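Local atomic coordinates of Lmo2812 protein (Listeria monocytogenes EGD-e, PDB entry 5ZQA), a protein that is a penicillin-binding protein of the peptidase S11 family, probably acting as a serine-type D-Ala-D-Ala carboxypeptidase in peptidoglycan metabolism. Residues Lys56-Ala61 with Ile251-Gly256; Ser99-Ala102 with Lys106-Trp109; Ser116-Met121 with Asp125-Leu130; Thr227-Thr230 with Gly234-Phe237. All blocks are in the same frame, centred on the assembly; numbering follows the deposited sequence.

From the N terminus, Lys-56-Ala-61 comes first, and its partner Ile-251-Gly-256 lies far along the chain, so interaction 1 closes a long loop within which the other three are nested. Interactions 2, 3 and 4 follow one another inside it in series, each closing a short loop, and none cross. Interactions 2 and 3 adjoin in the helical part: helix 100-104 starts against Asp-125 of helix 124-135, and strand 108-110 runs into helix 111-120. Interaction 4 is a hairpin of the five-stranded sheet. It meets interaction 1 through the neighbouring strands 236-243 and 246-255, where Val-252 O and Phe-237 N probably hydrogen-bond.

Interaction 1 (Lys56-Ala61 with Ile251-Gly256); sequences KVMPIA and IVLDAG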
loop_
_atom_site.group_PDB
_atom_site.type_symbol
_atom_site.label_atom_id
_atom_site.label_comp_id
_atom_site.label_asym_id
_atom_site.label_seq_id
_atom_site.Cartn_x
_atom_site.Cartn_y
_atom_site.Cartn_z
ATOM N N LYS A 56 3.239 4.040 17.654
ATOM C CA LYS A 56 2.183 5.041 17.628
ATOM C C LYS A 56 1.099 4.693 16.606
ATOM O O LYS A 56 1.388 4.391 15.447
ATOM C CB LYS A 56 2.764 6.423 17.320
ATOM C CG LYS A 56 1.711 7.527 17.264
ATOM C CD LYS A 56 2.323 8.908 17.137
ATOM C CE LYS A 56 1.231 9.972 17.143
ATOM N NZ LYS A 56 1.759 11.336 16.883
ATOM N N VAL A 57 -0.154 4.733 17.037
ATOM C CA VAL A 57 -1.270 4.482 16.130
ATOM C C VAL A 57 -1.482 5.677 15.193
ATOM O O VAL A 57 -1.658 6.815 15.639
ATOM C CB VAL A 57 -2.554 4.184 16.909
ATOM C CG1 VAL A 57 -3.732 3.972 15.956
ATOM C CG2 VAL A 57 -2.350 2.956 17.787
ATOM N N MET A 58 -1.459 5.400 13.892
ATOM C CA MET A 58 -1.489 6.424 12.851
ATOM C C MET A 58 -2.508 6.089 11.777
ATOM O O MET A 58 -2.659 4.925 11.422
ATOM C CB MET A 58 -0.114 6.553 12.181
ATOM C CG MET A 58 1.033 6.855 13.118
ATOM S SD MET A 58 1.006 8.572 13.658
ATOM C CE MET A 58 1.673 9.386 12.198
ATOM N N PRO A 59 -3.190 7.106 11.227
ATOM C CA PRO A 59 -4.015 6.885 10.030
ATOM C C PRO A 59 -3.155 6.457 8.847
ATOM O O PRO A 59 -2.066 7.007 8.627
ATOM C CB PRO A 59 -4.645 8.258 9.763
ATOM C CG PRO A 59 -4.458 9.034 11.017
ATOM C CD PRO A 59 -3.222 8.508 11.676
ATOM N N ILE A 60 -3.631 5.481 8.083
ATOM C CA ILE A 60 -2.810 4.938 7.002
ATOM C C ILE A 60 -3.395 5.093 5.605
ATOM O O ILE A 60 -2.693 4.827 4.625
ATOM C CB ILE A 60 -2.501 3.442 7.221
ATOM C CG1 ILE A 60 -3.793 2.603 7.223
ATOM C CG2 ILE A 60 -1.668 3.265 8.494
ATOM C CD1 ILE A 60 -3.542 1.084 7.145
ATOM N N ALA A 61 -4.659 5.507 5.512
ATOM C CA ALA A 61 -5.274 5.854 4.226
ATOM C C ALA A 61 -5.070 4.755 3.166
ATOM O O ALA A 61 -5.330 3.586 3.440
ATOM C CB ALA A 61 -4.729 7.192 3.745
ATOM N N ILE A 251 9.039 2.472 6.268
ATOM C CA ILE A 251 7.713 3.031 6.503
ATOM C C ILE A 251 7.827 4.512 6.859
ATOM O O ILE A 251 8.574 4.868 7.772
ATOM C CB ILE A 251 6.986 2.337 7.669
ATOM C CG1 ILE A 251 7.122 0.811 7.599
ATOM C CG2 ILE A 251 5.537 2.801 7.725
ATOM C CD1 ILE A 251 6.392 0.226 6.489
ATOM N N VAL A 252 7.089 5.359 6.139
ATOM C CA VAL A 252 6.996 6.794 6.402
ATOM C C VAL A 252 5.532 7.176 6.550
ATOM O O VAL A 252 4.744 6.945 5.638
ATOM C CB VAL A 252 7.641 7.617 5.260
ATOM C CG1 VAL A 252 7.196 9.078 5.309
ATOM C CG2 VAL A 252 9.160 7.493 5.326
ATOM N N LEU A 253 5.171 7.736 7.702
ATOM C CA LEU A 253 3.804 8.175 7.971
ATOM C C LEU A 253 3.774 9.644 8.365
ATOM O O LEU A 253 4.562 10.076 9.205
ATOM C CB LEU A 253 3.173 7.330 9.086
ATOM C CG LEU A 253 3.175 5.822 8.838
ATOM C CD1 LEU A 253 2.785 5.071 10.110
ATOM C CD2 LEU A 253 2.223 5.489 7.702
ATOM N N ASP A 254 2.869 10.391 7.740
ATOM C CA ASP A 254 2.613 11.807 8.058
ATOM C C ASP A 254 3.829 12.701 7.828
ATOM O O ASP A 254 4.213 13.490 8.704
ATOM C CB ASP A 254 2.123 11.952 9.513
ATOM C CG ASP A 254 1.483 13.314 9.788
ATOM O OD1 ASP A 254 0.998 13.961 8.829
ATOM O OD2 ASP A 254 1.460 13.733 10.965
ATOM N N ALA A 255 4.440 12.590 6.652
ATOM C CA ALA A 255 5.396 13.611 6.223
ATOM C C ALA A 255 4.621 14.827 5.697
ATOM O O ALA A 255 3.434 14.730 5.382
ATOM C CB ALA A 255 6.347 13.056 5.166
ATOM N N GLY A 256 5.285 15.978 5.603
ATOM C CA GLY A 256 4.578 17.224 5.344
ATOM C C GLY A 256 4.223 17.552 3.906
ATOM O O GLY A 256 3.302 18.330 3.658
#
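Met-58 lies over Leu-253 and Asp-254 where strand 246-255 of the five-stranded antiparallel sheet, the sheet of the penicillin-binding protein fold, passes the short strand 58-59. No hydrogen bond joins the two segments; the contact is side-chain packing. Leu-253 reaches out with one methyl, CD1, which sits 3.9 Å from both CB and CG of Met-58, so the two side chains meet at a slant near the root of the methionine. Bends at chi2 (-75°) and chi3 (-78°) then carry the terminal methyl across to the Leu-253/Asp-254 backbone side, with Met-58 CE 4.0 Å from Leu-253 CB. The chain turns a corner at Asp-254, whose backbone has a positive phi (62°), and this lets two consecutive residues face the same partner. Asp-254 crosses Met-58 at about a right angle and offers its CB, while its carboxylate is engaged elsewhere, OD2 accepting from Asn-36 ND2. Leu-253 also touches Leu-178 of helix 175-188 and Leu-63. The tightest approach is Met-58 CE to Asp-254 CB, 3.7 Å.

Interaction 2 (Ser99-Ala102 with Lys106-Trp109); sequences SLYA and KRTW
A helix-to-strand turn brings Tyr-101 and Leu-100, at the start of helix 100-104, against Arg-107 and Trp-109 as the chain enters strand 108-110. The guanidinium of Arg-107 lies flat on one face of the Tyr-101 ring, the planes only 8° apart, with Arg-107 CZ 4.0 Å from the ring centroid: a stacked cation-pi pair. The overlap is off-centre, Arg-107 NH2 standing near the rim 3.5 Å from Tyr-101 CZ. Two successive bends of the arginine chain (chi2 67°, chi3 62°) fold the group back over the ring. At the edge of the same ring, Tyr-101 CD1 comes within 3.4 Å of Lys-106 O. That carbonyl is also what holds the indole: Trp-109 NE1 donates to Lys-106 O at 2.9 Å, nearly in the indole plane but well above the plane of the carbonyl. This turn belongs to the helical part of the fold, where strand 108-110 pairs with strand 86-88 and Ser-99 serves as the N-cap of helix 100-104, its OG accepting from Ala-102 N at 3.0 Å. Leu-100, extended from the opposite direction, sets its CD2 over the indole face as a CH-pi contact, 3.6 Å from the centroid of the five-membered ring. Beyond the turn, Lys-205 makes a cation-pi contact with Trp-109, and Arg-107 NH1 has a weak hydrogen bond to Leu-89 O.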
loop_
_atom_site.group_PDB
_atom_site.type_symbol
_atom_site.label_atom_id
_atom_site.label_comp_id
_atom_site.label_asym_id
_atom_site.label_seq_id
_atom_site.Cartn_x
_atom_site.Cartn_y
_atom_site.Cartn_z
ATOM N N SER A 99 -9.694 8.511 -8.302
ATOM C CA SER A 99 -10.494 7.459 -8.889
ATOM C C SER A 99 -10.135 7.189 -10.340
ATOM O O SER A 99 -9.733 8.082 -11.103
ATOM C CB SER A 99 -11.983 7.788 -8.761
ATOM O OG SER A 99 -12.457 8.514 -9.873
ATOM N N LEU A 100 -10.279 5.923 -10.703
ATOM C CA LEU A 100 -10.008 5.482 -12.055
ATOM C C LEU A 100 -11.072 6.019 -12.996
ATOM O O LEU A 100 -10.768 6.400 -14.127
ATOM C CB LEU A 100 -9.958 3.948 -12.107
ATOM C CG LEU A 100 -9.697 3.297 -13.466
ATOM C CD1 LEU A 100 -8.390 3.791 -14.076
ATOM C CD2 LEU A 100 -9.690 1.779 -13.347
ATOM N N TYR A 101 -12.319 6.048 -12.536
ATOM C CA TYR A 101 -13.399 6.509 -13.404
ATOM C C TYR A 101 -13.211 7.970 -13.797
ATOM O O TYR A 101 -13.462 8.333 -14.944
ATOM C CB TYR A 101 -14.761 6.321 -12.739
ATOM C CG TYR A 101 -15.901 6.711 -13.645
ATOM C CD1 TYR A 101 -16.375 5.835 -14.600
ATOM C CD2 TYR A 101 -16.475 7.969 -13.559
ATOM C CE1 TYR A 101 -17.410 6.188 -15.445
ATOM C CE2 TYR A 101 -17.515 8.330 -14.388
ATOM C CZ TYR A 101 -17.973 7.438 -15.330
ATOM O OH TYR A 101 -19.009 7.791 -16.173
ATOM N N ALA A 102 -12.768 8.799 -12.856
ATOM C CA ALA A 102 -12.677 10.241 -13.115
ATOM C C ALA A 102 -11.769 10.538 -14.293
ATOM O O ALA A 102 -12.075 11.412 -15.100
ATOM C CB ALA A 102 -12.196 10.984 -11.871
ATOM N N LYS A 106 -14.533 5.272 -17.987
ATOM C CA LYS A 106 -14.909 3.898 -18.308
ATOM C C LYS A 106 -15.336 3.196 -17.026
ATOM O O LYS A 106 -14.631 3.240 -16.014
ATOM C CB LYS A 106 -13.753 3.142 -18.970
ATOM C CG LYS A 106 -13.305 3.737 -20.296
ATOM C CD LYS A 106 -14.398 3.623 -21.338
ATOM C CE LYS A 106 -13.981 2.725 -22.484
ATOM N NZ LYS A 106 -15.060 2.627 -23.512
ATOM N N ARG A 107 -16.500 2.553 -17.072
ATOM C CA ARG A 107 -17.079 1.938 -15.885
ATOM C C ARG A 107 -16.569 0.521 -15.642
ATOM O O ARG A 107 -16.391 0.109 -14.494
ATOM C CB ARG A 107 -18.608 1.928 -16.011
ATOM C CG ARG A 107 -19.344 1.279 -14.858
ATOM C CD ARG A 107 -19.180 2.081 -13.587
ATOM N NE ARG A 107 -19.742 3.425 -13.722
ATOM C CZ ARG A 107 -19.445 4.443 -12.919
ATOM N NH1 ARG A 107 -18.579 4.287 -11.923
ATOM N NH2 ARG A 107 -20.009 5.629 -13.119
ATOM N N THR A 108 -16.323 -0.219 -16.718
ATOM C CA THR A 108 -16.109 -1.662 -16.613
ATOM C C THR A 108 -14.673 -2.064 -16.942
ATOM O O THR A 108 -14.176 -1.749 -18.015
ATOM C CB THR A 108 -17.081 -2.400 -17.546
ATOM O OG1 THR A 108 -18.420 -2.018 -17.217
ATOM C CG2 THR A 108 -16.937 -3.923 -17.420
ATOM N N TRP A 109 -14.026 -2.761 -16.010
ATOM C CA TRP A 109 -12.604 -3.117 -16.111
ATOM C C TRP A 109 -12.361 -4.540 -15.665
ATOM O O TRP A 109 -13.095 -5.061 -14.831
ATOM C CB TRP A 109 -11.744 -2.202 -15.233
ATOM C CG TRP A 109 -11.787 -0.765 -15.628
ATOM C CD1 TRP A 109 -12.781 0.134 -15.360
ATOM C CD2 TRP A 109 -10.793 -0.057 -16.371
ATOM N NE1 TRP A 109 -12.466 1.361 -15.895
ATOM C CE2 TRP A 109 -11.252 1.269 -16.529
ATOM C CE3 TRP A 109 -9.560 -0.414 -16.932
ATOM C CZ2 TRP A 109 -10.517 2.238 -17.203
ATOM C CZ3 TRP A 109 -8.836 0.546 -17.602
ATOM C CH2 TRP A 109 -9.316 1.862 -17.731
#

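Interaction 3 (Ser116-Met121 with Asp125-Leu130); sequences SAMLTM and DAAETL
Met-118 and Ala-127 mark the crossing of helices 111-120 and 124-135, two consecutive helices joined by a short loop in the helical part of the fold; the loop between them carries Ser-122, predicted to be an active-site residue. The axes of segments 116-120 and 125-130 approach to 8.4 Å, their directions 131° apart. The packing across them is apolar and buried. Small residues permit the closeness: Ala-117 CB faces Ala-126 CB at 4.2 Å. Met-118 makes the longer-reaching contacts. Its CG points away from the backbone N (chi1 174°), and the chain runs straight until chi3, laying Met-118 SD alongside Ala-127 CB at 3.6 Å. The bend there turns Met-118 CE to Leu-130 CD1, 4.1 Å off. Met-118 also touches helix 65-77, at whose start Lys-65, the predicted proton acceptor, lies. Polar contacts hold the helices from within or tie them to neighbours. The carboxylate of Asp-125 grips the start of helix 100-104, OD1 taking Leu-100 N and OD2 taking Tyr-101 N. Within helix 111-120, Ser-116 O accepts both from Thr-120 N and from Thr-120 OG1. Asp-125 O is doubly held too, by Thr-129 N at 3.0 Å and Thr-129 OG1 at 2.8 Å, which reach it from opposite faces of the carbonyl plane.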
loop_
_atom_site.group_PDB
_atom_site.type_symbol
_atom_site.label_atom_id
_atom_site.label_comp_id
_atom_site.label_asym_id
_atom_site.label_seq_id
_atom_site.Cartn_x
_atom_site.Cartn_y
_atom_site.Cartn_z
ATOM N N SER A 116 -4.168 -3.316 -10.930
ATOM C CA SER A 116 -3.105 -2.399 -11.337
ATOM C C SER A 116 -3.425 -0.959 -10.951
ATOM O O SER A 116 -2.559 -0.256 -10.445
ATOM C CB SER A 116 -2.861 -2.475 -12.845
ATOM O OG SER A 116 -2.459 -3.780 -13.220
ATOM N N ALA A 117 -4.659 -0.520 -11.203
ATOM C CA ALA A 117 -5.052 0.859 -10.898
ATOM C C ALA A 117 -4.980 1.144 -9.400
ATOM O O ALA A 117 -4.496 2.197 -8.976
ATOM C CB ALA A 117 -6.461 1.141 -11.432
ATOM N N MET A 118 -5.447 0.197 -8.598
ATOM C CA MET A 118 -5.359 0.328 -7.151
ATOM C C MET A 118 -3.915 0.531 -6.689
ATOM O O MET A 118 -3.630 1.444 -5.912
ATOM C CB MET A 118 -5.986 -0.905 -6.499
ATOM C CG MET A 118 -5.842 -0.966 -5.011
ATOM S SD MET A 118 -6.690 -2.403 -4.338
ATOM C CE MET A 118 -5.522 -3.702 -4.743
ATOM N N LEU A 119 -2.993 -0.296 -7.174
ATOM C CA LEU A 119 -1.621 -0.252 -6.668
ATOM C C LEU A 119 -0.793 0.883 -7.267
ATOM O O LEU A 119 0.057 1.460 -6.576
ATOM C CB LEU A 119 -0.919 -1.586 -6.921
ATOM C CG LEU A 119 -1.364 -2.756 -6.039
ATOM C CD1 LEU A 119 -0.543 -3.981 -6.409
ATOM C CD2 LEU A 119 -1.211 -2.419 -4.564
ATOM N N THR A 120 -1.056 1.212 -8.532
ATOM C CA THR A 120 -0.217 2.150 -9.283
ATOM C C THR A 120 -0.633 3.605 -9.065
ATOM O O THR A 120 0.179 4.441 -8.641
ATOM C CB THR A 120 -0.255 1.812 -10.794
ATOM O OG1 THR A 120 0.242 0.484 -10.991
ATOM C CG2 THR A 120 0.600 2.765 -11.598
ATOM N N MET A 121 -1.900 3.914 -9.327
ATOM C CA MET A 121 -2.381 5.294 -9.198
ATOM C C MET A 121 -3.224 5.531 -7.952
ATOM O O MET A 121 -3.724 6.638 -7.744
ATOM C CB MET A 121 -3.190 5.702 -10.441
ATOM C CG MET A 121 -4.505 4.938 -10.629
ATOM S SD MET A 121 -5.577 5.674 -11.872
ATOM C CE MET A 121 -6.175 7.118 -10.991
ATOM N N ASP A 125 -11.877 3.791 -6.208
ATOM C CA ASP A 125 -13.016 3.061 -6.728
ATOM C C ASP A 125 -12.614 1.643 -7.156
ATOM O O ASP A 125 -13.364 0.696 -6.919
ATOM C CB ASP A 125 -13.701 3.829 -7.877
ATOM C CG ASP A 125 -12.743 4.297 -8.979
ATOM O OD1 ASP A 125 -11.510 4.203 -8.845
ATOM O OD2 ASP A 125 -13.265 4.799 -10.008
ATOM N N ALA A 126 -11.421 1.486 -7.730
ATOM C CA ALA A 126 -10.945 0.153 -8.110
ATOM C C ALA A 126 -10.842 -0.760 -6.887
ATOM O O ALA A 126 -11.279 -1.918 -6.910
ATOM C CB ALA A 126 -9.614 0.254 -8.822
ATOM N N ALA A 127 -10.282 -0.227 -5.808
ATOM C CA ALA A 127 -10.163 -0.993 -4.568
ATOM C C ALA A 127 -11.525 -1.412 -4.014
ATOM O O ALA A 127 -11.712 -2.556 -3.612
ATOM C CB ALA A 127 -9.395 -0.183 -3.527
ATOM N N GLU A 128 -12.473 -0.479 -3.985
ATOM C CA GLU A 128 -13.795 -0.774 -3.429
ATOM C C GLU A 128 -14.510 -1.833 -4.263
ATOM O O GLU A 128 -15.211 -2.695 -3.724
ATOM C CB GLU A 128 -14.656 0.492 -3.355
ATOM C CG GLU A 128 -14.175 1.510 -2.314
ATOM C CD GLU A 128 -14.244 0.977 -0.899
ATOM O OE1 GLU A 128 -13.360 1.339 -0.081
ATOM O OE2 GLU A 128 -15.177 0.202 -0.591
ATOM N N THR A 129 -14.303 -1.768 -5.573
ATOM C CA THR A 129 -14.932 -2.698 -6.512
ATOM C C THR A 129 -14.399 -4.116 -6.285
ATOM O O THR A 129 -15.157 -5.093 -6.255
ATOM C CB THR A 129 -14.681 -2.269 -7.968
ATOM O OG1 THR A 129 -15.243 -0.972 -8.189
ATOM C CG2 THR A 129 -15.308 -3.254 -8.942
ATOM N N LEU A 130 -13.087 -4.224 -6.103
ATOM C CA LEU A 130 -12.474 -5.521 -5.794
ATOM C C LEU A 130 -12.956 -6.096 -4.458
ATOM O O LEU A 130 -13.275 -7.282 -4.369
ATOM C CB LEU A 130 -10.952 -5.390 -5.793
ATOM C CG LEU A 130 -10.314 -5.096 -7.153
ATOM C CD1 LEU A 130 -8.865 -4.653 -7.000
ATOM C CD2 LEU A 130 -10.408 -6.312 -8.067
#

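Interaction 4 (Thr227-Thr230 with Gly234-Phe237); sequences TGFT and GYCF
Phe-229 sends its CG away from its backbone N (chi1 166°) while Tyr-235 swings its CG back beside its own (chi1 -70°), and these two choices bring the rings side by side, pointing the same way. They form an offset stack with centroids 4.1 Å apart and planes at 16°. Phe-229 CD1 lies over the centre of the tyrosine ring, whereas Tyr-235 CZ sits toward the rim of the phenylalanine; the closest pair is Phe-229 CE1 to Tyr-235 CZ, 3.4 Å. The backbones beneath are a beta hairpin, strand 222-230 against strand 236-243. Gly-228 and Cys-236 are a hydrogen-bonded antiparallel pair: Cys-236 N donates to Gly-228 O at 2.8 Å, and Gly-228 N to Cys-236 O at 3.0 Å. Nearer the turn, Gly-234 N makes a weak hydrogen bond to Thr-230 O. A straight CA-H...O contact, Phe-229 CA to Gly-234 O at 3.4 Å, lies between. On the same face as the stacked rings, Thr-227 turns its methyl CG2 to Phe-237 CD1, 3.5 Å away, while its OG1 is hydrogen-bonded with Thr-212 OG1. Lys-226, Thr-227 and Gly-228 make a KTG motif, as on the strand bordering the active site in penicillin-binding proteins, and Gly-228 lies about 4 Å from the side chain of Ser-62, the predicted nucleophile. With both polar backbone atoms of Gly-228 engaged by Cys-236, and Cys-236 O held also by Arg-261 NH1, the KTG strand is fixed from the sheet side, consistent with its other edge facing the substrate, as in relatives.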
loop_
_atom_site.group_PDB
_atom_site.type_symbol
_atom_site.label_atom_id
_atom_site.label_comp_id
_atom_site.label_asym_id
_atom_site.label_seq_id
_atom_site.Cartn_x
_atom_site.Cartn_y
_atom_site.Cartn_z
ATOM N N THR A 227 2.111 4.346 -1.774
ATOM C CA THR A 227 1.899 5.671 -1.186
ATOM C C THR A 227 0.547 5.796 -0.501
ATOM O O THR A 227 -0.360 4.996 -0.743
ATOM C CB THR A 227 1.946 6.776 -2.254
ATOM O OG1 THR A 227 0.948 6.507 -3.248
ATOM C CG2 THR A 227 3.303 6.839 -2.929
ATOM N N GLY A 228 0.410 6.825 0.328
ATOM C CA GLY A 228 -0.889 7.229 0.849
ATOM C C GLY A 228 -0.887 8.724 1.100
ATOM O O GLY A 228 0.172 9.303 1.353
ATOM N N PHE A 229 -2.055 9.355 1.010
ATOM C CA PHE A 229 -2.192 10.749 1.415
ATOM C C PHE A 229 -3.620 11.143 1.733
ATOM O O PHE A 229 -4.511 10.942 0.914
ATOM C CB PHE A 229 -1.692 11.718 0.345
ATOM C CG PHE A 229 -2.132 13.132 0.607
ATOM C CD1 PHE A 229 -1.596 13.838 1.672
ATOM C CD2 PHE A 229 -3.121 13.725 -0.158
ATOM C CE1 PHE A 229 -2.011 15.127 1.944
ATOM C CE2 PHE A 229 -3.538 15.013 0.107
ATOM C CZ PHE A 229 -2.983 15.713 1.159
ATOM N N THR A 230 -3.808 11.698 2.928
ATOM C CA THR A 230 -4.945 12.560 3.267
ATOM C C THR A 230 -4.422 13.688 4.147
ATOM O O THR A 230 -3.301 13.624 4.635
ATOM C CB THR A 230 -6.053 11.837 4.041
ATOM O OG1 THR A 230 -5.526 11.357 5.284
ATOM C CG2 THR A 230 -6.631 10.687 3.241
ATOM N N GLY A 234 -1.375 12.756 6.486
ATOM C CA GLY A 234 -0.216 13.351 5.846
ATOM C C GLY A 234 0.278 12.496 4.692
ATOM O O GLY A 234 -0.424 11.587 4.217
ATOM N N TYR A 235 1.490 12.777 4.230
ATOM C CA TYR A 235 2.051 12.052 3.094
ATOM C C TYR A 235 2.797 10.814 3.568
ATOM O O TYR A 235 3.716 10.899 4.381
ATOM C CB TYR A 235 2.969 12.977 2.279
ATOM C CG TYR A 235 2.191 14.044 1.535
ATOM C CD1 TYR A 235 1.898 15.262 2.138
ATOM C CD2 TYR A 235 1.733 13.815 0.244
ATOM C CE1 TYR A 235 1.171 16.236 1.464
ATOM C CE2 TYR A 235 1.009 14.780 -0.438
ATOM C CZ TYR A 235 0.736 15.987 0.178
ATOM O OH TYR A 235 0.016 16.958 -0.490
ATOM N N CYS A 236 2.384 9.660 3.051
ATOM C CA CYS A 236 2.851 8.372 3.545
ATOM C C CYS A 236 3.480 7.549 2.438
ATOM O O CYS A 236 3.106 7.670 1.281
ATOM C CB CYS A 236 1.692 7.584 4.159
ATOM S SG CYS A 236 0.836 8.427 5.529
ATOM N N PHE A 237 4.427 6.688 2.795
ATOM C CA PHE A 237 5.007 5.782 1.807
ATOM C C PHE A 237 5.617 4.566 2.473
ATOM O O PHE A 237 6.388 4.695 3.425
ATOM C CB PHE A 237 6.078 6.496 0.960
ATOM C CG PHE A 237 6.660 5.636 -0.140
ATOM C CD1 PHE A 237 5.851 5.141 -1.150
ATOM C CD2 PHE A 237 8.011 5.325 -0.166
ATOM C CE1 PHE A 237 6.377 4.351 -2.172
ATOM C CE2 PHE A 237 8.542 4.534 -1.189
ATOM C CZ PHE A 237 7.726 4.047 -2.178
#